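Local coordinates for phytase (Citrobacter braakii, PDB 3ZHC), which belongs to the histidine phosphatase superfamily (branch 2) and combines a mixed beta-sheet flanked by helices with a largely helical region, at residues S78-Y83 / V374-R379. The protein carries 2 engineered substitutions. Numbering follows the deposited sequence.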
loop_
_atom_site.group_PDB
_atom_site.type_symbol
_atom_site.label_atom_id
_atom_site.label_comp_id
_atom_site.label_asym_id
_atom_site.label_seq_id
_atom_site.Cartn_x
_atom_site.Cartn_y
_atom_site.Cartn_z
ATOM N N SER B 78 -18.963 10.280 -19.529
ATOM C CA SER B 78 -20.226 9.762 -20.111
ATOM C C SER B 78 -20.287 8.237 -19.988
ATOM O O SER B 78 -21.350 7.682 -19.805
ATOM C CB SER B 78 -20.411 10.211 -21.575
ATOM O OG SER B 78 -19.442 9.628 -22.433
ATOM N N GLU B 79 -19.121 7.568 -20.087
ATOM C CA GLU B 79 -19.046 6.112 -19.868
ATOM C C GLU B 79 -19.450 5.739 -18.438
ATOM O O GLU B 79 -20.125 4.734 -18.239
ATOM C CB GLU B 79 -17.639 5.549 -20.169
ATOM C CG GLU B 79 -17.290 5.480 -21.652
ATOM C CD GLU B 79 -18.197 4.544 -22.440
ATOM O OE1 GLU B 79 -18.802 3.619 -21.846
ATOM O OE2 GLU B 79 -18.308 4.740 -23.652
ATOM N N LEU B 80 -19.027 6.545 -17.452
ATOM C CA LEU B 80 -19.465 6.349 -16.060
ATOM C C LEU B 80 -20.967 6.641 -15.937
ATOM O O LEU B 80 -21.674 5.900 -15.283
ATOM C CB LEU B 80 -18.655 7.204 -15.066
ATOM C CG LEU B 80 -17.189 6.805 -14.885
ATOM C CD1 LEU B 80 -16.498 7.783 -13.993
ATOM C CD2 LEU B 80 -17.050 5.356 -14.330
ATOM N N GLY B 81 -21.430 7.720 -16.578
ATOM C CA GLY B 81 -22.871 8.076 -16.605
ATOM C C GLY B 81 -23.715 6.943 -17.169
ATOM O O GLY B 81 -24.775 6.621 -16.628
ATOM N N GLN B 82 -23.215 6.346 -18.253
ATOM C CA GLN B 82 -23.837 5.203 -18.933
ATOM C C GLN B 82 -23.870 3.988 -18.015
ATOM O O GLN B 82 -24.923 3.369 -17.857
ATOM C CB GLN B 82 -23.083 4.920 -20.265
ATOM C CG GLN B 82 -23.347 3.590 -20.962
ATOM C CD GLN B 82 -22.622 3.523 -22.315
ATOM O OE1 GLN B 82 -22.991 4.246 -23.263
ATOM N NE2 GLN B 82 -21.577 2.647 -22.415
ATOM N N TYR B 83 -22.720 3.652 -17.409
ATOM C CA TYR B 83 -22.646 2.529 -16.431
ATOM C C TYR B 83 -23.605 2.762 -15.261
ATOM O O TYR B 83 -24.333 1.844 -14.870
ATOM C CB TYR B 83 -21.212 2.307 -15.916
ATOM C CG TYR B 83 -21.107 1.425 -14.670
ATOM C CD1 TYR B 83 -21.149 0.032 -14.766
ATOM C CD2 TYR B 83 -20.963 1.995 -13.385
ATOM C CE1 TYR B 83 -21.054 -0.791 -13.611
ATOM C CE2 TYR B 83 -20.868 1.181 -12.231
ATOM C CZ TYR B 83 -20.917 -0.214 -12.364
ATOM O OH TYR B 83 -20.823 -1.015 -11.247
ATOM N N VAL B 374 -16.381 4.677 -7.131
ATOM C CA VAL B 374 -16.535 4.212 -8.529
ATOM C C VAL B 374 -15.574 5.013 -9.426
ATOM O O VAL B 374 -15.540 6.249 -9.370
ATOM C CB VAL B 374 -17.992 4.337 -9.008
ATOM C CG1 VAL B 374 -18.125 3.938 -10.461
ATOM C CG2 VAL B 374 -18.893 3.480 -8.139
ATOM N N TYR B 375 -14.805 4.292 -10.247
ATOM C CA TYR B 375 -13.739 4.869 -11.058
ATOM C C TYR B 375 -13.429 4.000 -12.277
ATOM O O TYR B 375 -13.942 2.892 -12.399
ATOM C CB TYR B 375 -12.478 4.959 -10.208
ATOM C CG TYR B 375 -11.868 3.583 -9.920
ATOM C CD1 TYR B 375 -12.458 2.695 -8.979
ATOM C CD2 TYR B 375 -10.716 3.156 -10.599
ATOM C CE1 TYR B 375 -11.890 1.416 -8.729
ATOM C CE2 TYR B 375 -10.143 1.886 -10.356
ATOM C CZ TYR B 375 -10.727 1.027 -9.430
ATOM O OH TYR B 375 -10.166 -0.182 -9.211
ATOM N N GLN B 376 -12.579 4.523 -13.162
ATOM C CA GLN B 376 -12.050 3.782 -14.306
ATOM C C GLN B 376 -10.600 3.540 -14.079
ATOM O O GLN B 376 -9.880 4.450 -13.613
ATOM C CB GLN B 376 -12.207 4.581 -15.587
ATOM C CG GLN B 376 -13.661 4.666 -16.082
ATOM C CD GLN B 376 -13.989 5.993 -16.703
ATOM O OE1 GLN B 376 -13.737 7.023 -16.110
ATOM N NE2 GLN B 376 -14.573 5.977 -17.901
ATOM N N THR B 377 -10.133 2.326 -14.401
ATOM C CA THR B 377 -8.704 2.028 -14.352
ATOM C C THR B 377 -7.998 2.896 -15.399
ATOM O O THR B 377 -8.638 3.386 -16.348
ATOM C CB THR B 377 -8.386 0.533 -14.602
ATOM O OG1 THR B 377 -8.895 0.126 -15.871
ATOM C CG2 THR B 377 -9.003 -0.345 -13.513
ATOM N N LEU B 378 -6.698 3.093 -15.228
ATOM C CA LEU B 378 -5.905 3.918 -16.156
ATOM C C LEU B 378 -5.930 3.315 -17.582
ATOM O O LEU B 378 -5.980 4.035 -18.567
ATOM C CB LEU B 378 -4.463 4.093 -15.622
ATOM C CG LEU B 378 -3.495 5.053 -16.334
ATOM C CD1 LEU B 378 -4.113 6.440 -16.521
ATOM C CD2 LEU B 378 -2.177 5.143 -15.569
ATOM N N ARG B 379 -5.899 1.986 -17.646
ATOM C CA ARG B 379 -6.047 1.220 -18.890
ATOM C C ARG B 379 -7.398 1.524 -19.552
ATOM O O ARG B 379 -7.461 1.770 -20.766
ATOM C CB ARG B 379 -5.948 -0.275 -18.575
ATOM C CG ARG B 379 -5.815 -1.237 -19.760
ATOM C CD ARG B 379 -4.417 -1.234 -20.357
ATOM N NE ARG B 379 -4.257 -0.296 -21.481
ATOM C CZ ARG B 379 -3.081 0.067 -22.008
ATOM N NH1 ARG B 379 -1.905 -0.407 -21.524
ATOM N NH2 ARG B 379 -3.066 0.917 -23.030
#
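Gln376, just past strand 366-375, turns its side chain back onto helix 71-90 and, with Val374 close behind, makes the larger share of the contact from residues 374-379. Its CB sets out toward the helix, with CG beside the backbone N (chi1 -72°) and 3.9 Å from CD2 of Leu80. A bend at chi2 (144°) then lays the amide against the leucine branch: Gln376 CD is 3.8 Å from Leu80 CG, and Gln376 OE1 approaches Leu80 CD1 to 3.6 Å. On the other arm of the amide, Gln376 NE2 passes 3.8 Å from CB of Glu79 and donates a hydrogen bond to the carbonyl O of Leu76, one turn earlier in the same helix. Leu80 meets this group nearly tip to tip: its chi2 of 175° sets CD1 anti to CA and against OE1, while CD2 branches toward Gln376 CG and Val374.

Val374 CG1 fits against two side chains of the helix, lying 4.3 Å from Leu80 CD2 and 4.3 Å obliquely from the Tyr83 ring at CE2. Glu79 starts toward the strand end, but its carboxylate bends away, and OE1 accepts a hydrogen bond from the backbone N of Leu387. Helix 71-90 packs over the C-terminal end of strand 366-375, where the chain leaves the mixed sheet, a helix-on-sheet arrangement in the alpha/beta part of the histidine phosphatase fold.

The contact is thus van der Waals packing around Leu80 and Val374, beside a hydrogen bond to Leu76, outside residues 78-83: the buried Gln376 amide lies against aliphatic carbon while that N-H bond probably fixes which way round it sits.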